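Local coordinates for initiator protein NS1 (Human bocavirus, PDB 4KW3), which probably binds the viral replication origin through this N-terminal nuclease domain and nicks one DNA strand, thereby starting rolling-circle replication, at residues E161-D164 / I165-L169; T42-S45 / M46-L49; Q136-G139 / L140-E144; K150-L153 / A154-F158; P25-K28 / E29-L33. One frame throughout, in Å; residues are numbered along the deposited sequence.

Contact 1. Residues E161-D164 / I165-L169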
loop_
_atom_site.group_PDB
_atom_site.type_symbol
_atom_site.label_atom_id
_atom_site.label_comp_id
_atom_site.label_asym_id
_atom_site.label_seq_id
_atom_site.Cartn_x
_atom_site.Cartn_y
_atom_site.Cartn_z
ATOM N N GLU A 161 -13.454 -20.551 2.857
ATOM C CA GLU A 161 -13.222 -19.197 3.356
ATOM C C GLU A 161 -12.517 -18.301 2.340
ATOM O O GLU A 161 -12.795 -17.103 2.270
ATOM C CB GLU A 161 -12.447 -19.234 4.660
ATOM C CG GLU A 161 -13.342 -19.261 5.860
ATOM C CD GLU A 161 -12.639 -19.792 7.076
ATOM O OE1 GLU A 161 -11.833 -20.735 6.924
ATOM O OE2 GLU A 161 -12.885 -19.270 8.180
ATOM N N GLU A 162 -11.592 -18.879 1.575
ATOM C CA GLU A 162 -10.906 -18.143 0.516
ATOM C C GLU A 162 -11.905 -17.696 -0.548
ATOM O O GLU A 162 -11.811 -16.589 -1.072
ATOM C CB GLU A 162 -9.803 -18.987 -0.116
ATOM C CG GLU A 162 -8.752 -19.493 0.853
ATOM C CD GLU A 162 -7.767 -20.450 0.187
ATOM O OE1 GLU A 162 -8.194 -21.247 -0.676
ATOM O OE2 GLU A 162 -6.559 -20.395 0.510
ATOM N N ALA A 163 -12.857 -18.568 -0.861
ATOM C CA ALA A 163 -13.882 -18.271 -1.855
ATOM C C ALA A 163 -14.840 -17.178 -1.352
ATOM O O ALA A 163 -15.360 -16.377 -2.129
ATOM C CB ALA A 163 -14.637 -19.528 -2.213
ATOM N N ASP A 164 -15.070 -17.155 -0.046
ATOM C CA ASP A 164 -15.888 -16.119 0.565
ATOM C C ASP A 164 -15.304 -14.715 0.338
ATOM O O ASP A 164 -16.010 -13.785 -0.067
ATOM C CB ASP A 164 -16.036 -16.399 2.056
ATOM C CG ASP A 164 -16.739 -15.283 2.786
ATOM O OD1 ASP A 164 -17.964 -15.127 2.593
ATOM O OD2 ASP A 164 -16.063 -14.565 3.561
ATOM N N ILE A 165 -14.002 -14.580 0.572
ATOM C CA ILE A 165 -13.296 -13.330 0.333
ATOM C C ILE A 165 -13.384 -12.927 -1.136
ATOM O O ILE A 165 -13.662 -11.770 -1.461
ATOM C CB ILE A 165 -11.812 -13.462 0.750
ATOM C CG1 ILE A 165 -11.709 -13.642 2.268
ATOM C CG2 ILE A 165 -10.987 -12.261 0.265
ATOM C CD1 ILE A 165 -10.330 -13.999 2.745
ATOM N N PHE A 166 -13.143 -13.896 -2.015
ATOM C CA PHE A 166 -13.160 -13.690 -3.460
ATOM C C PHE A 166 -14.504 -13.149 -3.946
ATOM O O PHE A 166 -14.559 -12.271 -4.810
ATOM C CB PHE A 166 -12.818 -15.004 -4.164
ATOM C CG PHE A 166 -12.821 -14.928 -5.667
ATOM C CD1 PHE A 166 -11.780 -14.318 -6.350
ATOM C CD2 PHE A 166 -13.852 -15.513 -6.403
ATOM C CE1 PHE A 166 -11.780 -14.278 -7.736
ATOM C CE2 PHE A 166 -13.856 -15.465 -7.782
ATOM C CZ PHE A 166 -12.823 -14.856 -8.451
ATOM N N HIS A 167 -15.589 -13.661 -3.379
ATOM C CA HIS A 167 -16.907 -13.213 -3.805
ATOM C C HIS A 167 -17.260 -11.877 -3.162
ATOM O O HIS A 167 -17.971 -11.061 -3.759
ATOM C CB HIS A 167 -17.966 -14.284 -3.547
ATOM C CG HIS A 167 -17.789 -15.505 -4.397
ATOM N ND1 HIS A 167 -17.824 -15.461 -5.777
ATOM C CD2 HIS A 167 -17.553 -16.797 -4.070
ATOM C CE1 HIS A 167 -17.624 -16.674 -6.261
ATOM N NE2 HIS A 167 -17.456 -17.504 -5.246
ATOM N N THR A 168 -16.716 -11.639 -1.968
ATOM C CA THR A 168 -16.805 -10.330 -1.324
ATOM C C THR A 168 -16.167 -9.228 -2.202
ATOM O O THR A 168 -16.734 -8.155 -2.394
ATOM C CB THR A 168 -16.123 -10.352 0.046
ATOM O OG1 THR A 168 -16.780 -11.293 0.901
ATOM C CG2 THR A 168 -16.150 -8.975 0.679
ATOM N N LEU A 169 -14.992 -9.522 -2.745
ATOM C CA LEU A 169 -14.316 -8.629 -3.670
ATOM C C LEU A 169 -15.128 -8.375 -4.946
ATOM O O LEU A 169 -15.221 -7.242 -5.416
ATOM C CB LEU A 169 -12.935 -9.191 -4.023
ATOM C CG LEU A 169 -11.952 -9.302 -2.851
ATOM C CD1 LEU A 169 -10.721 -10.077 -3.269
ATOM C CD2 LEU A 169 -11.560 -7.937 -2.333
#
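Ile-165, Phe-166, His-167 and Thr-168 donate their amides in turn to the carbonyls of Glu-161, Glu-162, Ala-163 and Asp-164, the i to i+4 pattern of an alpha-helix, with Ile-165 N to Glu-161 O at 3.3 Å and Phe-166 N to Glu-162 O at 3.1 Å. The last of these carbonyls is gripped twice. Thr-168 OG1 donates to Asp-164 O over 2.8 Å from a position 37° out of the carbonyl plane, while Thr-168 N reaches Asp-164 O at 3.0 Å from the other face of that plane. The threonine torsion makes this possible: with chi1 at -62°, OG1 stands beside its own backbone nitrogen and leans back over the preceding turn. A threonine hydroxyl returned to the i-4 carbonyl is a familiar alpha-helical motif, found here near the start of helix 160-177, which packs against helices 134-149 and 31-38. His-167 bends back in the same way (chi1 -67°), its CG 3.4 Å from Ala-163 O, and the carbonyl meets the imidazole obliquely. Ile-165 sends CG1 to 3.6 Å from Glu-161 O and also touches Leu-37 of helix 31-38. The Phe-166 side chain leads away from residues 161-164 and packs on Ile-146 and Cys-149 of helix 134-149.

Contact 2. Residues T42-S45 / M46-L49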
loop_
_atom_site.group_PDB
_atom_site.type_symbol
_atom_site.label_atom_id
_atom_site.label_comp_id
_atom_site.label_asym_id
_atom_site.label_seq_id
_atom_site.Cartn_x
_atom_site.Cartn_y
_atom_site.Cartn_z
ATOM N N THR A 42 4.239 -18.221 -0.137
ATOM C CA THR A 42 4.875 -17.567 0.993
ATOM C C THR A 42 4.236 -18.070 2.264
ATOM O O THR A 42 4.650 -17.682 3.359
ATOM C CB THR A 42 4.649 -16.016 1.016
ATOM O OG1 THR A 42 3.246 -15.743 1.005
ATOM C CG2 THR A 42 5.319 -15.298 -0.147
ATOM N N GLU A 43 3.204 -18.901 2.132
ATOM C CA GLU A 43 2.380 -19.194 3.303
ATOM C C GLU A 43 3.174 -19.879 4.404
ATOM O O GLU A 43 2.952 -19.611 5.579
ATOM C CB GLU A 43 1.093 -19.960 2.956
ATOM C CG GLU A 43 1.188 -20.859 1.773
ATOM C CD GLU A 43 0.802 -20.194 0.468
ATOM O OE1 GLU A 43 -0.411 -20.143 0.174
ATOM O OE2 GLU A 43 1.711 -19.778 -0.278
ATOM N N GLN A 44 4.134 -20.713 4.024
ATOM C CA GLN A 44 4.967 -21.382 5.014
ATOM C C GLN A 44 5.961 -20.416 5.634
ATOM O O GLN A 44 6.153 -20.413 6.852
ATOM C CB GLN A 44 5.719 -22.555 4.398
ATOM C CG GLN A 44 6.348 -23.441 5.432
ATOM C CD GLN A 44 5.331 -23.958 6.436
ATOM O OE1 GLN A 44 5.617 -24.047 7.632
ATOM N NE2 GLN A 44 4.135 -24.301 5.954
ATOM N N SER A 45 6.584 -19.597 4.790
ATOM C CA SER A 45 7.485 -18.569 5.276
ATOM C C SER A 45 6.812 -17.677 6.332
ATOM O O SER A 45 7.416 -17.397 7.367
ATOM C CB SER A 45 7.988 -17.718 4.114
ATOM O OG SER A 45 8.927 -18.424 3.327
ATOM N N MET A 46 5.560 -17.271 6.091
ATOM C CA MET A 46 4.813 -16.447 7.042
ATOM C C MET A 46 4.655 -17.130 8.392
ATOM O O MET A 46 4.808 -16.495 9.441
ATOM C CB MET A 46 3.412 -16.084 6.511
ATOM C CG MET A 46 3.397 -15.274 5.216
ATOM S SD MET A 46 4.447 -13.807 5.269
ATOM C CE MET A 46 3.422 -12.691 6.223
ATOM N N ILE A 47 4.375 -18.428 8.374
ATOM C CA ILE A 47 4.230 -19.166 9.624
ATOM C C ILE A 47 5.529 -19.222 10.426
ATOM O O ILE A 47 5.533 -18.963 11.630
ATOM C CB ILE A 47 3.723 -20.595 9.368
ATOM C CG1 ILE A 47 2.323 -20.527 8.759
ATOM C CG2 ILE A 47 3.689 -21.394 10.668
ATOM C CD1 ILE A 47 1.723 -21.846 8.444
ATOM N N GLN A 48 6.624 -19.542 9.747
ATOM C CA GLN A 48 7.932 -19.626 10.375
ATOM C C GLN A 48 8.321 -18.294 11.000
ATOM O O GLN A 48 8.948 -18.250 12.060
ATOM C CB GLN A 48 8.966 -20.026 9.330
ATOM C CG GLN A 48 10.033 -20.946 9.841
ATOM C CD GLN A 48 10.791 -21.583 8.708
ATOM O OE1 GLN A 48 10.283 -21.667 7.583
ATOM N NE2 GLN A 48 12.016 -22.025 8.985
ATOM N N LEU A 49 7.908 -17.212 10.349
ATOM C CA LEU A 49 8.223 -15.866 10.797
ATOM C C LEU A 49 7.695 -15.584 12.208
ATOM O O LEU A 49 8.322 -14.816 12.952
ATOM C CB LEU A 49 7.671 -14.827 9.821
ATOM C CG LEU A 49 8.143 -13.407 10.107
ATOM C CD1 LEU A 49 9.628 -13.314 9.855
ATOM C CD2 LEU A 49 7.383 -12.399 9.311
#
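Met-46, Gln-48 and Leu-49 donate their amides to the carbonyls of Thr-42, Gln-44 and Ser-45, forming a short helix in which Met-46 N to Thr-42 O measures 2.9 Å. Gln-48 N to Gln-44 O is 3.1 Å, whereas Ile-47 N to Glu-43 O is weak at 3.4 Å. Side chains of the second turn fold back on carbonyls of the first. Met-46 places CG 3.3 Å from Thr-42 O because chi1 (-61°) sets CG beside the backbone nitrogen; bends at chi2 and chi3 then carry the thioether away from residues 42-45, and the side chain touches His-35 and Ser-220. Ile-47 does likewise with its CG1 branch, 3.4 Å from Glu-43 O, and its CD1 comes to 4.2 Å from NE2 of Gln-44. This is helix 43-49, a small outlying helix that follows helix 31-38 and rests on helix 60-69, where Ser-45 meets Leu-65 and Leu-69. Its amino-terminal end is tied up by side chains. Glu-43 curls back so that OE2 accepts from Gly-41 N and, weakly at 3.0 Å, from Thr-42 N, and OE1 pairs with His-40 ND1; the carboxylate probably gains from the partial positive charge at this end. Thr-42 OG1 bonds to Ala-39 O.

Contact 3. Residues Q136-G139 / L140-E144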
loop_
_atom_site.group_PDB
_atom_site.type_symbol
_atom_site.label_atom_id
_atom_site.label_comp_id
_atom_site.label_asym_id
_atom_site.label_seq_id
_atom_site.Cartn_x
_atom_site.Cartn_y
_atom_site.Cartn_z
ATOM N N GLN A 136 -14.466 4.673 -9.351
ATOM C CA GLN A 136 -13.750 4.166 -10.501
ATOM C C GLN A 136 -12.398 3.602 -10.060
ATOM O O GLN A 136 -12.023 2.492 -10.443
ATOM C CB GLN A 136 -13.571 5.296 -11.514
ATOM C CG GLN A 136 -12.795 4.958 -12.760
ATOM C CD GLN A 136 -12.377 6.196 -13.545
ATOM O OE1 GLN A 136 -12.487 7.326 -13.060
ATOM N NE2 GLN A 136 -11.934 5.988 -14.780
ATOM N N PHE A 137 -11.686 4.374 -9.241
ATOM C CA PHE A 137 -10.374 3.999 -8.740
ATOM C C PHE A 137 -10.507 2.719 -7.921
ATOM O O PHE A 137 -9.727 1.779 -8.089
ATOM C CB PHE A 137 -9.788 5.133 -7.895
ATOM C CG PHE A 137 -8.286 5.071 -7.728
ATOM C CD1 PHE A 137 -7.553 3.982 -8.196
ATOM C CD2 PHE A 137 -7.607 6.108 -7.096
ATOM C CE1 PHE A 137 -6.166 3.928 -8.045
ATOM C CE2 PHE A 137 -6.232 6.054 -6.926
ATOM C CZ PHE A 137 -5.505 4.966 -7.409
ATOM N N TYR A 138 -11.505 2.698 -7.042
ATOM C CA TYR A 138 -11.838 1.535 -6.224
ATOM C C TYR A 138 -12.040 0.284 -7.086
ATOM O O TYR A 138 -11.535 -0.794 -6.755
ATOM C CB TYR A 138 -13.111 1.809 -5.424
ATOM C CG TYR A 138 -13.435 0.784 -4.351
ATOM C CD1 TYR A 138 -12.461 0.338 -3.460
ATOM C CD2 TYR A 138 -14.730 0.288 -4.208
ATOM C CE1 TYR A 138 -12.766 -0.592 -2.463
ATOM C CE2 TYR A 138 -15.041 -0.633 -3.231
ATOM C CZ TYR A 138 -14.058 -1.077 -2.364
ATOM O OH TYR A 138 -14.387 -1.992 -1.396
ATOM N N GLY A 139 -12.768 0.431 -8.188
ATOM C CA GLY A 139 -13.075 -0.693 -9.048
ATOM C C GLY A 139 -11.858 -1.225 -9.780
ATOM O O GLY A 139 -11.666 -2.427 -9.900
ATOM N N LEU A 140 -11.029 -0.318 -10.270
ATOM C CA LEU A 140 -9.785 -0.691 -10.894
ATOM C C LEU A 140 -8.873 -1.435 -9.902
ATOM O O LEU A 140 -8.197 -2.397 -10.272
ATOM C CB LEU A 140 -9.087 0.552 -11.424
ATOM C CG LEU A 140 -9.804 1.314 -12.539
ATOM C CD1 LEU A 140 -9.006 2.568 -12.896
ATOM C CD2 LEU A 140 -9.972 0.435 -13.742
ATOM N N ILE A 141 -8.847 -0.980 -8.649
ATOM C CA ILE A 141 -8.013 -1.619 -7.633
ATOM C C ILE A 141 -8.507 -3.020 -7.395
ATOM O O ILE A 141 -7.714 -3.959 -7.350
ATOM C CB ILE A 141 -7.995 -0.858 -6.301
ATOM C CG1 ILE A 141 -7.095 0.374 -6.410
ATOM C CG2 ILE A 141 -7.500 -1.754 -5.168
ATOM C CD1 ILE A 141 -7.224 1.347 -5.238
ATOM N N LEU A 142 -9.824 -3.154 -7.240
ATOM C CA LEU A 142 -10.444 -4.453 -7.004
ATOM C C LEU A 142 -10.203 -5.418 -8.167
ATOM O O LEU A 142 -9.959 -6.606 -7.947
ATOM C CB LEU A 142 -11.940 -4.305 -6.714
ATOM C CG LEU A 142 -12.287 -3.634 -5.377
ATOM C CD1 LEU A 142 -13.782 -3.260 -5.291
ATOM C CD2 LEU A 142 -11.843 -4.465 -4.160
ATOM N N ALA A 143 -10.260 -4.907 -9.396
ATOM C CA ALA A 143 -10.018 -5.737 -10.577
ATOM C C ALA A 143 -8.630 -6.392 -10.510
ATOM O O ALA A 143 -8.495 -7.581 -10.810
ATOM C CB ALA A 143 -10.195 -4.949 -11.857
ATOM N N GLU A 144 -7.615 -5.617 -10.115
ATOM C CA GLU A 144 -6.251 -6.129 -9.969
ATOM C C GLU A 144 -6.088 -7.193 -8.872
ATOM O O GLU A 144 -5.439 -8.219 -9.086
ATOM C CB GLU A 144 -5.272 -4.992 -9.688
ATOM C CG GLU A 144 -5.008 -4.118 -10.863
ATOM C CD GLU A 144 -4.112 -4.772 -11.901
ATOM O OE1 GLU A 144 -3.535 -5.849 -11.615
ATOM O OE2 GLU A 144 -3.994 -4.200 -13.008
#
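Tyr-138 has CG anti to the backbone nitrogen (chi1 -170°), which swings the phenol out from the helix, while Leu-142, with CG beside its own nitrogen (chi1 -69°), reaches back along the axis to lie against it. Leu-142 CD1 sits over one face of the Tyr-138 ring, 3.7 Å from the centroid and 16° off the normal, a CH-pi contact displaced toward the rim, where CE2 of Tyr-138 lies 3.6 Å from the methyl. Phe-137 and Ile-141 form the equivalent i to i+4 pair one residue earlier. Their side chains cross obliquely, with Phe-137 CE1 4.0 Å from Ile-141 CD1. The two pairs face largely different neighbours but share Met-185 of strand 185-191: Tyr-138 and Leu-142 pack on Ala-172 of helix 160-177, whereas Phe-137 meets Tyr-18 of strand 15-21 edge-to-face and Ile-141 touches Ala-85 of helix 74-94. In this HUH-type nuclease fold the Ile-141 side chain lies about 10 Å from that of His-115, a predicted metal ligand. Backbone bonds run regularly beneath, among them Ile-141 N to Phe-137 O at 2.9 Å and Leu-142 N to Tyr-138 O at 3.0 Å. With no polar bond between the side chains, their relative placement rests on shape and the CH-pi contact.

Contact 4. Residues K150-L153 / A154-F158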
loop_
_atom_site.group_PDB
_atom_site.type_symbol
_atom_site.label_atom_id
_atom_site.label_comp_id
_atom_site.label_asym_id
_atom_site.label_seq_id
_atom_site.Cartn_x
_atom_site.Cartn_y
_atom_site.Cartn_z
ATOM N N LYS A 150 -6.899 -15.140 -8.500
ATOM C CA LYS A 150 -7.102 -16.255 -9.402
ATOM C C LYS A 150 -5.807 -17.034 -9.691
ATOM O O LYS A 150 -5.864 -18.178 -10.144
ATOM C CB LYS A 150 -7.767 -15.771 -10.686
ATOM C CG LYS A 150 -9.218 -15.406 -10.496
ATOM C CD LYS A 150 -9.733 -14.726 -11.735
ATOM C CE LYS A 150 -11.117 -14.185 -11.523
ATOM N NZ LYS A 150 -11.463 -13.318 -12.667
ATOM N N SER A 151 -4.648 -16.411 -9.471
ATOM C CA SER A 151 -3.373 -17.102 -9.710
ATOM C C SER A 151 -3.218 -18.336 -8.801
ATOM O O SER A 151 -2.649 -19.362 -9.214
ATOM C CB SER A 151 -2.182 -16.157 -9.567
ATOM O OG SER A 151 -2.034 -15.757 -8.225
ATOM N N LEU A 152 -3.774 -18.242 -7.592
ATOM C CA LEU A 152 -3.850 -19.384 -6.684
ATOM C C LEU A 152 -4.511 -20.581 -7.361
ATOM O O LEU A 152 -4.141 -21.723 -7.104
ATOM C CB LEU A 152 -4.632 -19.013 -5.423
ATOM C CG LEU A 152 -4.859 -20.144 -4.418
ATOM C CD1 LEU A 152 -3.525 -20.724 -3.995
ATOM C CD2 LEU A 152 -5.657 -19.662 -3.200
ATOM N N LEU A 153 -5.475 -20.318 -8.236
ATOM C CA LEU A 153 -6.213 -21.392 -8.901
ATOM C C LEU A 153 -5.331 -22.282 -9.788
ATOM O O LEU A 153 -5.725 -23.385 -10.118
ATOM C CB LEU A 153 -7.417 -20.850 -9.685
ATOM C CG LEU A 153 -8.530 -20.167 -8.880
ATOM C CD1 LEU A 153 -9.563 -19.554 -9.810
ATOM C CD2 LEU A 153 -9.204 -21.113 -7.898
ATOM N N ALA A 154 -4.155 -21.812 -10.196
ATOM C CA ALA A 154 -3.251 -22.681 -10.959
ATOM C C ALA A 154 -2.688 -23.820 -10.106
ATOM O O ALA A 154 -2.211 -24.825 -10.637
ATOM C CB ALA A 154 -2.127 -21.892 -11.566
ATOM N N THR A 155 -2.767 -23.664 -8.787
ATOM C CA THR A 155 -2.200 -24.620 -7.854
ATOM C C THR A 155 -3.274 -25.473 -7.202
ATOM O O THR A 155 -3.083 -26.662 -7.008
ATOM C CB THR A 155 -1.432 -23.896 -6.748
ATOM O OG1 THR A 155 -0.334 -23.189 -7.329
ATOM C CG2 THR A 155 -0.908 -24.887 -5.727
ATOM N N ARG A 156 -4.407 -24.873 -6.870
ATOM C CA ARG A 156 -5.507 -25.617 -6.259
ATOM C C ARG A 156 -6.788 -24.785 -6.298
ATOM O O ARG A 156 -6.728 -23.573 -6.488
ATOM C CB ARG A 156 -5.168 -26.002 -4.817
ATOM C CG ARG A 156 -4.714 -24.869 -3.951
ATOM C CD ARG A 156 -4.818 -25.232 -2.482
ATOM N NE ARG A 156 -4.351 -24.140 -1.626
ATOM C CZ ARG A 156 -5.140 -23.191 -1.128
ATOM N NH1 ARG A 156 -6.444 -23.214 -1.385
ATOM N NH2 ARG A 156 -4.636 -22.232 -0.354
ATOM N N PRO A 157 -7.955 -25.435 -6.157
ATOM C CA PRO A 157 -9.166 -24.620 -6.036
ATOM C C PRO A 157 -9.194 -23.864 -4.722
ATOM O O PRO A 157 -8.396 -24.162 -3.835
ATOM C CB PRO A 157 -10.293 -25.657 -6.092
ATOM C CG PRO A 157 -9.656 -26.953 -5.758
ATOM C CD PRO A 157 -8.275 -26.861 -6.331
ATOM N N PHE A 158 -10.095 -22.891 -4.613
ATOM C CA PHE A 158 -10.251 -22.113 -3.390
ATOM C C PHE A 158 -10.789 -22.992 -2.286
ATOM O O PHE A 158 -11.655 -23.823 -2.520
ATOM C CB PHE A 158 -11.233 -20.941 -3.591
ATOM C CG PHE A 158 -10.718 -19.849 -4.502
ATOM C CD1 PHE A 158 -9.382 -19.474 -4.483
ATOM C CD2 PHE A 158 -11.575 -19.198 -5.380
ATOM C CE1 PHE A 158 -8.916 -18.481 -5.327
ATOM C CE2 PHE A 158 -11.113 -18.203 -6.227
ATOM C CZ PHE A 158 -9.786 -17.845 -6.200
#
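Two overlapping type I beta turns, 151-154 and 152-155, link helix 134-149 to helix 160-177. Main-chain hydrogen bonds close them: Ala-154 N reaches Ser-151 O at 3.0 Å and Thr-155 N reaches Leu-152 O at 2.9 Å, both donors standing well above the carbonyl planes. Leu-152 O takes a second bond from Arg-156 N, at 3.2 Å and in the carbonyl plane. A CA-H...O contact from Leu-153 CA to Arg-156 O (3.3 Å) adds to the closure. Among charged groups, the extended Arg-156 chain carries its guanidinium to Glu-162, with which NH1 forms a salt bridge; NH1 also donates to Pro-157 O over 3.3 Å. Leu-152 covers one guanidinium face, its CD2 4.0 Å from Arg-156 NH2. Apolar packing centres on the Phe-158 ring, which uses face and edge differently. Leu-152 CD2 meets the edge in the ring plane, 3.9 Å from Phe-158 CD1, and the ring also touches Phe-166 and Leu-37. Several residues of this surface turn, Leu-153 included, touch a crystal neighbour, so the lattice may influence details. Crossing the ring at about a right angle, Leu-153 sets CD2 almost exactly over its centre, 3.6 Å from the Phe-158 centroid and 6° off the normal.

Contact 5. Residues P25-K28 / E29-L33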
loop_
_atom_site.group_PDB
_atom_site.type_symbol
_atom_site.label_atom_id
_atom_site.label_comp_id
_atom_site.label_asym_id
_atom_site.label_seq_id
_atom_site.Cartn_x
_atom_site.Cartn_y
_atom_site.Cartn_z
ATOM N N PRO A 25 -13.338 -7.327 6.756
ATOM C CA PRO A 25 -13.202 -6.974 8.175
ATOM C C PRO A 25 -12.434 -8.012 9.006
ATOM O O PRO A 25 -11.732 -7.633 9.940
ATOM C CB PRO A 25 -14.651 -6.856 8.640
ATOM C CG PRO A 25 -15.430 -6.539 7.378
ATOM C CD PRO A 25 -14.742 -7.324 6.307
ATOM N N GLN A 26 -12.555 -9.292 8.661
ATOM C CA GLN A 26 -11.907 -10.375 9.414
ATOM C C GLN A 26 -10.459 -10.638 8.990
ATOM O O GLN A 26 -9.905 -11.678 9.331
ATOM C CB GLN A 26 -12.703 -11.684 9.287
ATOM C CG GLN A 26 -14.156 -11.625 9.754
ATOM C CD GLN A 26 -15.094 -10.955 8.744
ATOM O OE1 GLN A 26 -14.704 -10.637 7.615
ATOM N NE2 GLN A 26 -16.334 -10.725 9.160
ATOM N N TRP A 27 -9.852 -9.714 8.247
ATOM C CA TRP A 27 -8.492 -9.921 7.718
ATOM C C TRP A 27 -7.388 -10.168 8.780
ATOM O O TRP A 27 -6.496 -10.972 8.536
ATOM C CB TRP A 27 -8.083 -8.758 6.789
ATOM C CG TRP A 27 -7.718 -7.527 7.535
ATOM C CD1 TRP A 27 -8.565 -6.542 7.967
ATOM C CD2 TRP A 27 -6.406 -7.158 7.978
ATOM N NE1 TRP A 27 -7.848 -5.573 8.654
ATOM C CE2 TRP A 27 -6.525 -5.928 8.668
ATOM C CE3 TRP A 27 -5.146 -7.747 7.858
ATOM C CZ2 TRP A 27 -5.430 -5.277 9.231
ATOM C CZ3 TRP A 27 -4.058 -7.097 8.419
ATOM C CH2 TRP A 27 -4.210 -5.873 9.097
ATOM N N LYS A 28 -7.415 -9.494 9.935
ATOM C CA LYS A 28 -6.412 -9.813 10.970
ATOM C C LYS A 28 -6.628 -11.232 11.516
ATOM O O LYS A 28 -5.695 -12.028 11.615
ATOM C CB LYS A 28 -6.409 -8.814 12.128
ATOM C CG LYS A 28 -6.267 -7.371 11.722
ATOM C CD LYS A 28 -6.116 -6.447 12.926
ATOM C CE LYS A 28 -4.746 -6.578 13.573
ATOM N NZ LYS A 28 -3.608 -6.211 12.650
ATOM N N GLU A 29 -7.870 -11.536 11.861
ATOM C CA GLU A 29 -8.211 -12.813 12.462
ATOM C C GLU A 29 -7.907 -13.975 11.535
ATOM O O GLU A 29 -7.600 -15.059 11.991
ATOM C CB GLU A 29 -9.692 -12.813 12.805
ATOM C CG GLU A 29 -10.072 -11.722 13.794
ATOM C CD GLU A 29 -11.573 -11.610 13.980
ATOM O OE1 GLU A 29 -12.324 -12.136 13.126
ATOM O OE2 GLU A 29 -12.001 -11.003 14.986
ATOM N N LYS A 30 -7.994 -13.745 10.231
ATOM C CA LYS A 30 -7.877 -14.818 9.248
ATOM C C LYS A 30 -6.860 -14.484 8.152
ATOM O O LYS A 30 -7.104 -14.728 6.965
ATOM C CB LYS A 30 -9.250 -15.097 8.632
ATOM C CG LYS A 30 -10.282 -15.556 9.650
ATOM C CD LYS A 30 -11.614 -15.876 9.000
ATOM C CE LYS A 30 -12.460 -16.769 9.896
ATOM N NZ LYS A 30 -11.749 -18.048 10.183
ATOM N N GLU A 31 -5.709 -13.954 8.555
ATOM C CA GLU A 31 -4.737 -13.399 7.605
ATOM C C GLU A 31 -4.111 -14.428 6.648
ATOM O O GLU A 31 -3.748 -14.094 5.504
ATOM C CB GLU A 31 -3.664 -12.600 8.353
ATOM C CG GLU A 31 -2.683 -11.857 7.461
ATOM C CD GLU A 31 -1.462 -11.357 8.225
ATOM O OE1 GLU A 31 -0.400 -12.020 8.122
ATOM O OE2 GLU A 31 -1.572 -10.339 8.954
ATOM N N TRP A 32 -3.980 -15.672 7.107
ATOM C CA TRP A 32 -3.405 -16.744 6.275
ATOM C C TRP A 32 -4.182 -16.939 4.961
ATOM O O TRP A 32 -3.597 -17.310 3.946
ATOM C CB TRP A 32 -3.312 -18.061 7.049
ATOM C CG TRP A 32 -4.642 -18.567 7.456
ATOM C CD1 TRP A 32 -5.493 -19.348 6.715
ATOM C CD2 TRP A 32 -5.305 -18.310 8.698
ATOM N NE1 TRP A 32 -6.644 -19.588 7.424
ATOM C CE2 TRP A 32 -6.557 -18.964 8.645
ATOM C CE3 TRP A 32 -4.962 -17.590 9.850
ATOM C CZ2 TRP A 32 -7.470 -18.922 9.704
ATOM C CZ3 TRP A 32 -5.867 -17.549 10.897
ATOM C CH2 TRP A 32 -7.110 -18.214 10.817
ATOM N N LEU A 33 -5.491 -16.682 4.978
ATOM C CA LEU A 33 -6.274 -16.643 3.740
ATOM C C LEU A 33 -5.695 -15.629 2.739
ATOM O O LEU A 33 -5.595 -15.922 1.533
ATOM C CB LEU A 33 -7.737 -16.301 4.038
ATOM C CG LEU A 33 -8.510 -17.209 4.999
ATOM C CD1 LEU A 33 -9.900 -16.636 5.256
ATOM C CD2 LEU A 33 -8.594 -18.630 4.462
#
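Trp-27 and Glu-31 lie side by side and point the same way, with the indole and carboxylate planes only 9° apart. Their approach is loose: OE2 of Glu-31 is 4.1 Å from CZ3 of Trp-27, oblique to the ring. What fixes each group comes from beyond the pair. Glu-31 OE1 bonds to His-35 NE2 and Ser-220 OG and OE2 accepts from Ser-221 N, while Trp-27 NE1 donates to Lys-112 O. Lys-28 lies over the indole, its CG 3.3 Å above the ring plane of Trp-27 and toward the rim. Two bends near the end of the lysine chain direct NZ to Ser-221 OG and Gly-110 O, leaving it 5.9 Å from Glu-31 OE2, where a weak attraction is possible, though the charged atoms are not in contact. Gln-26 and Glu-29 meet at a steeper angle, amide and carboxylate planes 54° apart; Glu-29 OE1 touches the aliphatic part of the glutamine, 3.9 Å from Gln-26 CG. Beneath them Lys-30 N bonds to Gln-26 O over 3.0 Å, closing a single turn before the chain leaves helical phi/psi at Lys-30. The segment thus leads from strand 15-21 into helix 31-38: Trp-27 packs on Leu-109 of strand 101-109, its side chain about 8 Å from that of Glu-108, a predicted metal ligand, and Leu-33 packs against helix 160-177.

How the contacts relate
Contact 3 is the most buried of the five, contact 4 lies at the surface, and contacts 1, 2 and 5 are partly buried. Contacts 3, 4 and 1 follow one path from helix 134-149 through the turns into helix 160-177; Leu-169 CD2 to Leu-142 CD2, 3.9 Å, joins the two helices. Contact 5 meets contact 1 through a salt bridge, Lys-30 NZ to Glu-161 OE2 (2.6 Å), whereas contact 2 touches none of the others. Chemistry changes with place: carbon and aromatic packing in contact 3, a hydroxyl returned to a carbonyl in contact 1, main-chain turn bonds and a methyl over a phenyl face in contact 4, and carboxylates with outside partners in contacts 2 and 5.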